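Local atomic coordinates of hydrolase, haloacid dehalogenase-like family (Streptococcus pneumoniae, PDB entry 2FI1), a protein that probably hydrolyses phosphate esters or related substrates as a member of the haloacid dehalogenase-like family, and holds a calcium ion in the crystal. Residues Pro81-Gly86 with Thr118-Tyr123; Asp174-Leu177 with Val182-Arg185; Phe102-Arg107 with Leu144-Lys149; Ala27-Leu32 with Asp42-Ala47; Phe54-Phe59 with Glu64-Lys69. All blocks are in the same frame, centred on the assembly; numbering follows the deposited sequence.

Interaction 1: residues Pro81-Gly86 with Thr118-Tyr123; sequences PILFEG and TSIAAY
Leu-83 meets Thr-118 and Ile-120 where the chain returning from the helical cap joins the loop that follows helix 110-117. The leucine is best followed outward. Its CB points at the 118-123 loop and carries CG to the flank of the threonine, 3.9 Å from Thr-118 CB. There the chain forks, and both branches reach Ile-120. CD2 lies against Thr-118 CB at 3.8 Å, near OG1 and CG2 of that residue, and 4.0 Å from Ile-120 CD1; CD1 is 3.9 Å from both Thr-118 O and Ile-120 CG2, leucine and isoleucine sliding by one another in opposite directions. Pro-81 adds a second apolar surface, its CB 3.7 Å from Thr-118 CG2. The torsion of Thr-118 (chi1 59°) sets this methyl anti to the carbonyl carbon, where it serves both proline and leucine, while OG1 hydrogen-bonds to the carbonyl oxygen of Ile-114. A Schellman motif closes that helix, with Ser-119 at positive phi; beyond it, Ile-120 also touches Leu-91 of helix 87-96. With the hydroxyl engaged by its own helix, Thr-118 offers its carbon side to the linker, and the contact rests on dispersion and the hydrophobic effect.

Interaction 2: residues Asp174-Leu177 with Val182-Arg185; sequences DTHL and VNLR
A CH-pi contact joins strand 174-177 to helix 181-188: methyl CD1 of Leu-184 sits over one face of the His-176 imidazole, 3.8 Å from the ring centroid and only 12° off its normal. The methyl is therefore almost centred, with His-176 CD2 its closest ring atom at 3.7 Å, and CB of the same leucine approaches NE2 at 4.0 Å. Both residues set CG anti to the backbone N; in the histidine (chi1 179°) this extends the ring from the strand toward the helix.

Plain van der Waals packing adds the ring edge. There, near the imidazole plane, ND2 of Asn-183 comes to 4.0 Å from His-176 CE1, with the amide turned 39° against the ring.

This pairing belongs to the Rossmann-like core of the haloacid dehalogenase fold, in which helices pack on a parallel sheet; strand 174-177 is an edge strand of the five-stranded sheet of the chain and bonds to 155-159 through its backbone. Leu-184 also reaches Leu-90, so that helix 87-96 shares this packing.

The polar link is indirect. A water donates to the carbonyl oxygen of Leu-177 at 2.7 Å and accepts a weak bond from Asn-183 ND2 at 2.9 Å, bridging the end of the strand to the first turn of the helix.

Interaction 3: residues Phe102-Arg107 with Leu144-Lys149; sequences FLVSHR and LYLREK
Leu-146 divides its two methyls between Phe-102 and Val-104. Its CG stands anti to the carbonyl carbon (chi1 -71°) and its chain is extended at the next bond, which carries the fork from helix 141-149 to the sheet. Branch CD1 reaches CG2 of Val-104 at 3.7 Å and CB of Phe-102 at 3.9 Å; branch CD2 approaches CD1 of the phenylalanine ring obliquely at 4.0 Å. The torsion of Val-104 (chi1 174°) places CG2 beside the backbone N, from where this methyl meets the leucine.

Residues two apart on a strand face the same side, so Phe-102 and Val-104 both point at the helix, whereas Leu-103 between them turns toward helix 110-117 on the other face of the sheet. Such layering is that of the three-layered Rossmann-like core of haloacid dehalogenases. Leu-146 also rests on Ile-10 of the adjoining strand 8-11, and the Phe-102 ring meets that of Tyr-150.

Beyond the strand, Ser-105 OG accepts from Arg-107 N at 3.0 Å, an ST turn. On the helix, Lys-149 NZ donates to Tyr-145 OH at 3.1 Å; NZ also makes a salt bridge with Glu-126 OE1, and the tyrosine hydroxyl hydrogen-bonds to Glu-126 OE2.

Interaction 4: residues Ala27-Leu32 with Asp42-Ala47; sequences AFVETL and DSVYQA
The ring of Phe-28 receives Val-44 obliquely: methyl CG1 comes to 3.6 Å from CD2, on the side of the ring nearest helix 41-50, and to 3.8 Å from Phe-28 CB. Elsewhere round the same ring, Phe-66 and Tyr-70 of helix 66-77 make edge-to-face contacts, so that aromatic and aliphatic groups share it. With CG anti to the backbone N (chi1 -163°), the phenylalanine sends its ring from helix 20-34 into this core, where Ala-55 and Phe-59 also touch it.

Val-44 divides its methyls between neighbours on the facing helix. CG1, anti to N (chi1 169°), takes the phenylalanine, and CG2 meets CG2 of the partly exposed Val-29 at 4.1 Å.

These helices belong to the all-helical cap inserted after the first core strand, the position of a C1 cap in haloacid dehalogenases. Helices 20-34 and 41-50 are consecutive in it and are joined by a short loop, whose Gln-39 touches Val-44.

Elsewhere on helix 20-34, Thr-31 OG1 donates to the carbonyl oxygen of Ala-27 at 2.7 Å, tilted 32° from the carbonyl plane. Thr-31 N reaches that oxygen from the opposite face, and the hydroxyl also bonds to Asn-73 of helix 66-77.

Interaction 5: residues Phe54-Phe59 with Glu64-Lys69; sequences FAIETF and ENFLEK
Apolar packing between two consecutive helices of the cap, 52-59 and 66-77, joins Ile-56 to Phe-66 and Leu-67 across the short loop 60-65 that connects them. Ile-56 supplies one side of the contact alone. Its CG1 lies anti to the carbonyl carbon (chi1 -69°) and its chain is extended, so that successive atoms serve different partners: CG1 comes obliquely to the phenylalanine ring, 4.1 Å from Phe-66 CE2, and the terminal CD1 goes on to Leu-67, meeting its CD1 at 3.9 Å. The isoleucine and leucine side chains cross at about a right angle. Phe-66 and Leu-67 both carry CG anti to the backbone N, yet the successive positions on the helix place the ring in the buried interior and the leucine at the surface.

Within helix 52-59 the hydroxyl of Thr-58 donates to the carbonyl oxygen of Phe-54 at 2.8 Å, while the backbone N of Thr-58 reaches this oxygen from the opposite face. That OG1 also stands 3.2 Å above the Phe-54 ring, toward its rim.

Around the pair, Phe-66 leans on Thr-31 and Leu-32 of helix 20-34, and Ala-55, beside Ile-56, packs on Ala-47 and Leu-48 of helix 41-50; the contact thus closes one end of the four-helix cap.

Overall arrangement
Interactions 4 and 5, with centres 10 Å apart, form a single cap interior: Phe-28 CE1 lies 3.5 Å from Phe-66 CE2. Interactions 2 and 3 are separate contacts of the same parallel sheet, their centres 18 Å apart, and do not touch. Between cap and core stands interaction 1, which touches interaction 4 where Phe-84 CE1 meets Tyr-45 OH at 4.0 Å and is about 17 Å from interaction 2, centre to centre. The calcium ion, held at Asp-12, Gly-14 and Asp-160, lies about 10 Å from the side chain of Val-104 and about 12 Å from those of Leu-83 and His-176. The loop after strand 100-104 probably borders the active site.

Interaction 1: residues Pro81-Gly86 with Thr118-Tyr123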
# COMPACT_ATOMS: atom_id res chain seq x y z
N PRO A 81 0.88 12.39 1.58
CA PRO A 81 1.11 11.10 0.91
C PRO A 81 0.55 11.09 -0.50
O PRO A 81 -0.34 11.87 -0.83
CB PRO A 81 0.38 10.09 1.81
CG PRO A 81 0.04 10.82 3.08
CD PRO A 81 -0.03 12.26 2.72
N ILE A 82 1.08 10.20 -1.34
CA ILE A 82 0.72 10.13 -2.74
C ILE A 82 0.08 8.78 -3.03
O ILE A 82 0.71 7.74 -2.82
CB ILE A 82 1.98 10.33 -3.62
CG1 ILE A 82 2.58 11.72 -3.34
CG2 ILE A 82 1.67 10.19 -5.10
CD1 ILE A 82 3.93 11.95 -3.97
N LEU A 83 -1.17 8.78 -3.49
CA LEU A 83 -1.84 7.55 -3.93
C LEU A 83 -1.34 7.16 -5.31
O LEU A 83 -0.82 8.01 -6.05
CB LEU A 83 -3.35 7.77 -4.00
CG LEU A 83 -4.05 8.13 -2.69
CD1 LEU A 83 -5.52 8.42 -2.98
CD2 LEU A 83 -3.89 7.01 -1.67
N PHE A 84 -1.52 5.90 -5.69
CA PHE A 84 -1.33 5.55 -7.10
C PHE A 84 -2.35 6.31 -7.94
O PHE A 84 -3.46 6.59 -7.48
CB PHE A 84 -1.41 4.05 -7.31
CG PHE A 84 -0.15 3.33 -6.95
CD1 PHE A 84 0.93 3.36 -7.82
CD2 PHE A 84 0.00 2.70 -5.73
CE1 PHE A 84 2.11 2.73 -7.48
CE2 PHE A 84 1.18 2.08 -5.40
CZ PHE A 84 2.23 2.09 -6.27
N GLU A 85 -1.97 6.65 -9.17
CA GLU A 85 -2.83 7.41 -10.05
C GLU A 85 -4.13 6.66 -10.27
O GLU A 85 -4.10 5.49 -10.59
CB GLU A 85 -2.15 7.64 -11.40
CG GLU A 85 -2.90 8.58 -12.32
CD GLU A 85 -3.00 9.98 -11.76
OE1 GLU A 85 -2.00 10.46 -11.19
OE2 GLU A 85 -4.08 10.60 -11.88
N GLY A 86 -5.26 7.33 -10.07
CA GLY A 86 -6.56 6.74 -10.37
C GLY A 86 -7.22 5.98 -9.24
O GLY A 86 -8.31 5.46 -9.41
N THR A 118 -5.13 11.42 2.55
CA THR A 118 -5.37 11.12 1.13
C THR A 118 -6.86 11.09 0.77
O THR A 118 -7.21 10.80 -0.38
CB THR A 118 -4.73 9.78 0.73
OG1 THR A 118 -5.27 8.73 1.53
CG2 THR A 118 -3.22 9.82 0.89
N SER A 119 -7.71 11.42 1.73
CA SER A 119 -9.16 11.53 1.51
C SER A 119 -9.78 10.26 0.94
O SER A 119 -10.69 10.33 0.11
CB SER A 119 -9.47 12.74 0.63
OG SER A 119 -8.98 13.92 1.24
N ILE A 120 -9.32 9.10 1.40
CA ILE A 120 -10.01 7.85 1.06
C ILE A 120 -10.57 7.09 2.27
O ILE A 120 -11.13 6.02 2.11
CB ILE A 120 -9.15 6.92 0.17
CG1 ILE A 120 -7.85 6.52 0.88
CG2 ILE A 120 -8.87 7.60 -1.17
CD1 ILE A 120 -7.09 5.42 0.16
N ALA A 121 -10.48 7.67 3.46
CA ALA A 121 -11.01 7.02 4.66
C ALA A 121 -12.49 6.67 4.51
O ALA A 121 -12.95 5.62 4.98
CB ALA A 121 -10.81 7.90 5.89
N ALA A 122 -13.23 7.55 3.83
CA ALA A 122 -14.67 7.37 3.66
C ALA A 122 -15.05 6.10 2.91
O ALA A 122 -16.19 5.66 3.00
CB ALA A 122 -15.27 8.58 2.97
N TYR A 123 -14.10 5.51 2.18
CA TYR A 123 -14.42 4.32 1.39
C TYR A 123 -14.50 3.03 2.18
O TYR A 123 -15.12 2.08 1.72
CB TYR A 123 -13.43 4.15 0.23
CG TYR A 123 -13.74 5.11 -0.88
CD1 TYR A 123 -14.86 4.91 -1.67
CD2 TYR A 123 -12.97 6.25 -1.09
CE1 TYR A 123 -15.18 5.81 -2.67
CE2 TYR A 123 -13.30 7.16 -2.10
CZ TYR A 123 -14.41 6.93 -2.87
OH TYR A 123 -14.73 7.84 -3.85

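Interaction 2: residues Asp174-Leu177 with Val182-Arg185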
# COMPACT_ATOMS: atom_id res chain seq x y z
N ASP A 174 -10.78 -14.99 -4.00
CA ASP A 174 -10.02 -14.69 -5.21
C ASP A 174 -9.02 -13.58 -4.92
O ASP A 174 -9.20 -12.79 -3.98
CB ASP A 174 -10.95 -14.27 -6.34
CG ASP A 174 -11.70 -15.45 -6.96
OD1 ASP A 174 -11.55 -16.60 -6.49
OD2 ASP A 174 -12.44 -15.19 -7.93
N THR A 175 -7.97 -13.54 -5.72
CA THR A 175 -6.89 -12.58 -5.53
C THR A 175 -6.51 -11.85 -6.81
O THR A 175 -6.76 -12.33 -7.92
CB THR A 175 -5.64 -13.27 -4.94
OG1 THR A 175 -5.11 -14.20 -5.89
CG2 THR A 175 -5.96 -13.98 -3.64
N HIS A 176 -5.89 -10.69 -6.64
CA HIS A 176 -5.30 -9.95 -7.73
C HIS A 176 -3.95 -9.41 -7.29
O HIS A 176 -3.85 -8.71 -6.30
CB HIS A 176 -6.20 -8.78 -8.15
CG HIS A 176 -5.64 -7.97 -9.27
ND1 HIS A 176 -5.74 -8.37 -10.59
CD2 HIS A 176 -4.93 -6.82 -9.28
CE1 HIS A 176 -5.13 -7.47 -11.36
NE2 HIS A 176 -4.63 -6.53 -10.59
N LEU A 177 -2.91 -9.78 -8.03
CA LEU A 177 -1.57 -9.29 -7.79
C LEU A 177 -1.44 -7.94 -8.47
O LEU A 177 -1.30 -7.84 -9.70
CB LEU A 177 -0.54 -10.29 -8.33
CG LEU A 177 0.93 -9.95 -8.13
CD1 LEU A 177 1.28 -9.94 -6.68
CD2 LEU A 177 1.78 -10.97 -8.90
N VAL A 182 -4.87 0.86 -13.90
CA VAL A 182 -5.39 0.60 -15.24
C VAL A 182 -5.58 -0.91 -15.46
O VAL A 182 -6.60 -1.34 -15.99
CB VAL A 182 -4.49 1.22 -16.36
CG1 VAL A 182 -4.83 0.65 -17.75
CG2 VAL A 182 -4.60 2.74 -16.37
N ASN A 183 -4.60 -1.70 -15.05
CA ASN A 183 -4.71 -3.14 -15.25
C ASN A 183 -5.80 -3.78 -14.41
O ASN A 183 -6.47 -4.70 -14.86
CB ASN A 183 -3.38 -3.84 -15.00
CG ASN A 183 -3.41 -5.26 -15.46
OD1 ASN A 183 -3.68 -5.54 -16.63
ND2 ASN A 183 -3.15 -6.18 -14.54
N LEU A 184 -5.96 -3.31 -13.17
CA LEU A 184 -7.04 -3.81 -12.33
C LEU A 184 -8.39 -3.46 -12.94
O LEU A 184 -9.29 -4.29 -12.98
CB LEU A 184 -6.90 -3.25 -10.92
CG LEU A 184 -7.99 -3.67 -9.92
CD1 LEU A 184 -8.18 -5.16 -9.87
CD2 LEU A 184 -7.63 -3.14 -8.55
N ARG A 185 -8.53 -2.23 -13.44
CA ARG A 185 -9.76 -1.86 -14.17
C ARG A 185 -10.01 -2.79 -15.34
O ARG A 185 -11.15 -3.20 -15.57
CB ARG A 185 -9.66 -0.43 -14.69
CG ARG A 185 -9.85 0.63 -13.64
CD ARG A 185 -9.88 2.01 -14.27
NE ARG A 185 -10.28 3.05 -13.32
CZ ARG A 185 -11.53 3.31 -12.95
NH1 ARG A 185 -12.54 2.58 -13.39
NH2 ARG A 185 -11.76 4.29 -12.10
O HOH W 1 -1.55 -7.11 -12.27

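Interaction 3: residues Phe102-Arg107 with Leu144-Lys149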
# COMPACT_ATOMS: atom_id res chain seq x y z
N PHE A 102 -12.55 -2.90 2.20
CA PHE A 102 -11.91 -3.18 3.48
C PHE A 102 -10.42 -2.98 3.29
O PHE A 102 -9.91 -3.04 2.18
CB PHE A 102 -12.19 -4.61 3.94
CG PHE A 102 -13.65 -4.91 4.03
CD1 PHE A 102 -14.35 -4.68 5.20
CD2 PHE A 102 -14.35 -5.38 2.93
CE1 PHE A 102 -15.71 -4.94 5.27
CE2 PHE A 102 -15.70 -5.63 3.00
CZ PHE A 102 -16.37 -5.41 4.16
N LEU A 103 -9.71 -2.74 4.39
CA LEU A 103 -8.26 -2.58 4.32
C LEU A 103 -7.62 -3.42 5.41
O LEU A 103 -8.10 -3.39 6.55
CB LEU A 103 -7.86 -1.12 4.50
CG LEU A 103 -6.41 -0.68 4.27
CD1 LEU A 103 -6.02 -0.79 2.85
CD2 LEU A 103 -6.26 0.76 4.72
N VAL A 104 -6.59 -4.18 5.06
CA VAL A 104 -5.80 -4.91 6.05
C VAL A 104 -4.36 -4.42 5.98
O VAL A 104 -3.74 -4.45 4.92
CB VAL A 104 -5.86 -6.43 5.82
CG1 VAL A 104 -4.90 -7.16 6.78
CG2 VAL A 104 -7.26 -6.93 6.03
N SER A 105 -3.86 -3.98 7.13
CA SER A 105 -2.49 -3.52 7.25
C SER A 105 -1.85 -4.12 8.50
O SER A 105 -2.52 -4.35 9.50
CB SER A 105 -2.45 -2.00 7.37
OG SER A 105 -1.12 -1.51 7.51
N HIS A 106 -0.55 -4.32 8.41
CA HIS A 106 0.26 -4.72 9.55
C HIS A 106 0.73 -3.53 10.37
O HIS A 106 1.27 -3.72 11.45
CB HIS A 106 1.52 -5.42 9.08
CG HIS A 106 1.27 -6.64 8.26
ND1 HIS A 106 2.20 -7.13 7.37
CD2 HIS A 106 0.22 -7.49 8.22
CE1 HIS A 106 1.72 -8.22 6.80
NE2 HIS A 106 0.53 -8.47 7.30
N ARG A 107 0.58 -2.33 9.83
CA ARG A 107 1.03 -1.12 10.51
C ARG A 107 0.07 -0.77 11.63
O ARG A 107 -1.07 -1.27 11.68
CB ARG A 107 1.16 0.03 9.52
CG ARG A 107 2.15 -0.20 8.42
CD ARG A 107 3.57 0.05 8.88
NE ARG A 107 4.53 -0.36 7.87
CZ ARG A 107 5.84 -0.12 7.94
NH1 ARG A 107 6.35 0.53 8.98
NH2 ARG A 107 6.64 -0.52 6.97
N LEU A 144 -10.00 -13.98 7.24
CA LEU A 144 -11.09 -14.84 7.71
C LEU A 144 -12.00 -14.11 8.69
O LEU A 144 -13.21 -14.31 8.71
CB LEU A 144 -10.54 -16.12 8.36
CG LEU A 144 -9.93 -17.12 7.37
CD1 LEU A 144 -9.13 -18.19 8.08
CD2 LEU A 144 -11.00 -17.75 6.47
N TYR A 145 -11.41 -13.25 9.52
CA TYR A 145 -12.19 -12.40 10.42
C TYR A 145 -13.15 -11.52 9.62
O TYR A 145 -14.33 -11.40 9.96
CB TYR A 145 -11.26 -11.54 11.29
CG TYR A 145 -11.85 -10.24 11.81
CD1 TYR A 145 -12.70 -10.22 12.91
CD2 TYR A 145 -11.53 -9.02 11.21
CE1 TYR A 145 -13.22 -9.03 13.39
CE2 TYR A 145 -12.04 -7.83 11.68
CZ TYR A 145 -12.89 -7.83 12.78
OH TYR A 145 -13.41 -6.66 13.27
N LEU A 146 -12.65 -10.88 8.57
CA LEU A 146 -13.49 -10.03 7.73
C LEU A 146 -14.56 -10.84 7.01
O LEU A 146 -15.71 -10.42 6.91
CB LEU A 146 -12.66 -9.25 6.72
CG LEU A 146 -11.79 -8.12 7.28
CD1 LEU A 146 -10.92 -7.54 6.17
CD2 LEU A 146 -12.63 -7.04 7.96
N ARG A 147 -14.16 -11.99 6.48
CA ARG A 147 -15.09 -12.86 5.77
C ARG A 147 -16.26 -13.29 6.67
O ARG A 147 -17.41 -13.29 6.23
CB ARG A 147 -14.37 -14.09 5.23
CG ARG A 147 -15.26 -15.07 4.50
CD ARG A 147 -14.63 -16.44 4.49
NE ARG A 147 -14.09 -16.74 3.17
CZ ARG A 147 -14.75 -17.39 2.21
NH1 ARG A 147 -16.00 -17.82 2.39
NH2 ARG A 147 -14.15 -17.59 1.05
N GLU A 148 -15.96 -13.64 7.91
CA GLU A 148 -16.99 -14.04 8.87
C GLU A 148 -17.83 -12.85 9.32
O GLU A 148 -19.07 -12.89 9.29
CB GLU A 148 -16.34 -14.72 10.09
CG GLU A 148 -17.32 -15.19 11.17
CD GLU A 148 -16.64 -15.85 12.37
OE1 GLU A 148 -15.65 -16.59 12.17
OE2 GLU A 148 -17.10 -15.63 13.51
N LYS A 149 -17.18 -11.77 9.72
CA LYS A 149 -17.89 -10.63 10.28
C LYS A 149 -18.80 -9.97 9.25
O LYS A 149 -19.93 -9.56 9.58
CB LYS A 149 -16.89 -9.60 10.82
CG LYS A 149 -17.54 -8.35 11.41
CD LYS A 149 -16.53 -7.48 12.15
CE LYS A 149 -17.20 -6.24 12.70
NZ LYS A 149 -16.20 -5.35 13.38

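Interaction 4: residues Ala27-Leu32 with Asp42-Ala47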
# COMPACT_ATOMS: atom_id res chain seq x y z
N ALA A 27 12.18 11.80 -0.95
CA ALA A 27 13.01 12.07 0.24
C ALA A 27 14.45 11.56 0.07
O ALA A 27 15.40 12.23 0.49
CB ALA A 27 12.39 11.46 1.46
N PHE A 28 14.63 10.40 -0.55
CA PHE A 28 15.95 9.81 -0.70
C PHE A 28 16.80 10.64 -1.68
O PHE A 28 17.97 10.93 -1.42
CB PHE A 28 15.79 8.37 -1.19
CG PHE A 28 17.01 7.51 -1.02
CD1 PHE A 28 17.10 6.62 0.03
CD2 PHE A 28 18.06 7.57 -1.94
CE1 PHE A 28 18.21 5.80 0.18
CE2 PHE A 28 19.17 6.76 -1.79
CZ PHE A 28 19.25 5.87 -0.73
N VAL A 29 16.19 11.04 -2.79
CA VAL A 29 16.87 11.87 -3.79
C VAL A 29 17.25 13.22 -3.17
O VAL A 29 18.38 13.70 -3.35
CB VAL A 29 15.98 12.05 -5.04
CG1 VAL A 29 16.52 13.14 -5.97
CG2 VAL A 29 15.85 10.72 -5.80
N GLU A 30 16.35 13.84 -2.43
CA GLU A 30 16.66 15.14 -1.83
C GLU A 30 17.75 15.01 -0.76
O GLU A 30 18.61 15.90 -0.63
CB GLU A 30 15.41 15.85 -1.32
CG GLU A 30 14.76 15.30 -0.10
CD GLU A 30 13.53 16.11 0.31
OE1 GLU A 30 13.36 17.26 -0.18
OE2 GLU A 30 12.71 15.61 1.10
N THR A 31 17.76 13.90 -0.03
CA THR A 31 18.80 13.67 0.98
C THR A 31 20.17 13.45 0.30
O THR A 31 21.18 14.01 0.76
CB THR A 31 18.44 12.49 1.91
OG1 THR A 31 17.13 12.69 2.45
CG2 THR A 31 19.44 12.38 3.06
N LEU A 32 20.22 12.68 -0.78
CA LEU A 32 21.45 12.54 -1.56
C LEU A 32 22.01 13.89 -2.01
O LEU A 32 23.23 14.11 -1.97
CB LEU A 32 21.23 11.66 -2.79
CG LEU A 32 21.07 10.16 -2.57
CD1 LEU A 32 20.65 9.52 -3.88
CD2 LEU A 32 22.36 9.53 -2.05
N ASP A 42 14.01 6.71 -11.10
CA ASP A 42 13.62 5.33 -11.34
C ASP A 42 14.58 4.34 -10.68
O ASP A 42 14.15 3.30 -10.19
CB ASP A 42 13.51 5.03 -12.84
CG ASP A 42 12.34 5.74 -13.50
OD1 ASP A 42 11.60 6.49 -12.83
OD2 ASP A 42 12.17 5.53 -14.73
N SER A 43 15.87 4.67 -10.66
CA SER A 43 16.86 3.80 -10.01
C SER A 43 16.65 3.74 -8.51
O SER A 43 16.71 2.66 -7.91
CB SER A 43 18.29 4.27 -10.27
OG SER A 43 18.61 4.17 -11.65
N VAL A 44 16.43 4.90 -7.91
CA VAL A 44 16.22 4.99 -6.47
C VAL A 44 14.92 4.28 -6.07
O VAL A 44 14.90 3.54 -5.08
CB VAL A 44 16.24 6.46 -6.01
CG1 VAL A 44 15.76 6.60 -4.57
CG2 VAL A 44 17.65 7.03 -6.15
N TYR A 45 13.87 4.49 -6.84
CA TYR A 45 12.57 3.88 -6.58
C TYR A 45 12.70 2.35 -6.59
O TYR A 45 12.23 1.66 -5.68
CB TYR A 45 11.59 4.38 -7.64
CG TYR A 45 10.13 4.08 -7.44
CD1 TYR A 45 9.25 5.06 -6.99
CD2 TYR A 45 9.60 2.84 -7.75
CE1 TYR A 45 7.91 4.80 -6.84
CE2 TYR A 45 8.26 2.57 -7.59
CZ TYR A 45 7.42 3.55 -7.14
OH TYR A 45 6.08 3.25 -6.99
N GLN A 46 13.34 1.82 -7.62
CA GLN A 46 13.51 0.38 -7.72
C GLN A 46 14.36 -0.16 -6.59
O GLN A 46 14.07 -1.22 -6.02
CB GLN A 46 14.09 0.00 -9.09
CG GLN A 46 14.38 -1.49 -9.28
CD GLN A 46 13.17 -2.36 -9.14
OE1 GLN A 46 12.04 -1.93 -9.40
NE2 GLN A 46 13.39 -3.61 -8.71
N ALA A 47 15.43 0.56 -6.24
CA ALA A 47 16.29 0.12 -5.15
C ALA A 47 15.53 0.07 -3.82
O ALA A 47 15.69 -0.89 -3.06
CB ALA A 47 17.49 1.01 -5.02

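Interaction 5: residues Phe54-Phe59 with Glu64-Lys69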
# COMPACT_ATOMS: atom_id res chain seq x y z
N PHE A 54 19.49 -2.01 0.89
CA PHE A 54 20.05 -2.13 -0.47
C PHE A 54 20.23 -0.75 -1.11
O PHE A 54 21.27 -0.47 -1.73
CB PHE A 54 19.19 -3.01 -1.37
CG PHE A 54 19.66 -3.01 -2.80
CD1 PHE A 54 20.88 -3.58 -3.13
CD2 PHE A 54 18.91 -2.41 -3.79
CE1 PHE A 54 21.34 -3.56 -4.44
CE2 PHE A 54 19.36 -2.40 -5.10
CZ PHE A 54 20.58 -2.96 -5.42
N ALA A 55 19.24 0.12 -0.96
CA ALA A 55 19.33 1.46 -1.52
C ALA A 55 20.49 2.24 -0.89
O ALA A 55 21.23 2.93 -1.58
CB ALA A 55 18.03 2.21 -1.34
N ILE A 56 20.64 2.14 0.43
CA ILE A 56 21.73 2.85 1.11
C ILE A 56 23.09 2.28 0.75
O ILE A 56 24.02 3.03 0.48
CB ILE A 56 21.51 2.87 2.64
CG1 ILE A 56 20.32 3.78 2.95
CG2 ILE A 56 22.78 3.34 3.37
CD1 ILE A 56 19.91 3.81 4.40
N GLU A 57 23.22 0.96 0.71
CA GLU A 57 24.51 0.38 0.33
C GLU A 57 24.87 0.73 -1.12
O GLU A 57 26.05 0.89 -1.45
CB GLU A 57 24.53 -1.14 0.52
CG GLU A 57 25.94 -1.78 0.43
CD GLU A 57 26.95 -1.28 1.48
OE1 GLU A 57 26.58 -0.56 2.45
OE2 GLU A 57 28.15 -1.61 1.34
N THR A 58 23.87 0.86 -1.97
CA THR A 58 24.09 1.17 -3.39
C THR A 58 24.47 2.63 -3.61
O THR A 58 25.44 2.93 -4.33
CB THR A 58 22.85 0.81 -4.23
OG1 THR A 58 22.64 -0.60 -4.13
CG2 THR A 58 23.02 1.19 -5.69
N PHE A 59 23.73 3.54 -2.99
CA PHE A 59 23.83 4.96 -3.30
C PHE A 59 24.48 5.82 -2.21
O PHE A 59 24.94 6.92 -2.50
CB PHE A 59 22.43 5.52 -3.60
CG PHE A 59 21.78 4.90 -4.80
CD1 PHE A 59 22.37 4.99 -6.05
CD2 PHE A 59 20.58 4.22 -4.68
CE1 PHE A 59 21.77 4.42 -7.15
CE2 PHE A 59 19.98 3.64 -5.78
CZ PHE A 59 20.57 3.74 -7.02
N GLU A 64 27.64 10.18 6.02
CA GLU A 64 27.47 10.30 7.46
C GLU A 64 26.09 10.87 7.81
O GLU A 64 25.70 11.90 7.26
CB GLU A 64 28.57 11.18 8.06
CG GLU A 64 28.54 11.28 9.59
CD GLU A 64 29.75 12.00 10.17
OE1 GLU A 64 30.28 12.93 9.51
OE2 GLU A 64 30.16 11.65 11.30
N ASN A 65 25.39 10.21 8.72
CA ASN A 65 24.04 10.62 9.17
C ASN A 65 22.96 10.53 8.09
O ASN A 65 21.90 11.14 8.23
CB ASN A 65 24.04 12.04 9.74
CG ASN A 65 25.09 12.25 10.82
OD1 ASN A 65 25.30 11.39 11.68
ND2 ASN A 65 25.75 13.41 10.79
N PHE A 66 23.21 9.77 7.02
CA PHE A 66 22.29 9.76 5.88
C PHE A 66 20.92 9.23 6.28
O PHE A 66 19.91 9.88 6.00
CB PHE A 66 22.84 8.93 4.72
CG PHE A 66 21.90 8.86 3.55
CD1 PHE A 66 21.97 9.80 2.53
CD2 PHE A 66 20.91 7.87 3.47
CE1 PHE A 66 21.09 9.74 1.45
CE2 PHE A 66 20.03 7.83 2.41
CZ PHE A 66 20.11 8.76 1.40
N LEU A 67 20.88 8.06 6.91
CA LEU A 67 19.60 7.42 7.24
C LEU A 67 18.73 8.34 8.09
O LEU A 67 17.55 8.51 7.83
CB LEU A 67 19.80 6.08 7.96
CG LEU A 67 18.50 5.35 8.34
CD1 LEU A 67 18.63 3.88 8.13
CD2 LEU A 67 18.06 5.64 9.77
N GLU A 68 19.33 8.93 9.12
CA GLU A 68 18.59 9.80 10.01
C GLU A 68 17.96 10.97 9.26
O GLU A 68 16.79 11.30 9.47
CB GLU A 68 19.50 10.31 11.12
CG GLU A 68 18.73 10.85 12.29
CD GLU A 68 19.60 11.15 13.49
OE1 GLU A 68 20.81 10.83 13.48
OE2 GLU A 68 19.04 11.69 14.47
N LYS A 69 18.74 11.61 8.40
CA LYS A 69 18.27 12.74 7.62
C LYS A 69 17.23 12.30 6.59
O LYS A 69 16.23 12.98 6.38
CB LYS A 69 19.43 13.44 6.92
CG LYS A 69 20.43 14.09 7.87
CD LYS A 69 21.64 14.59 7.10
CE LYS A 69 22.71 15.14 8.03
NZ LYS A 69 22.33 16.44 8.63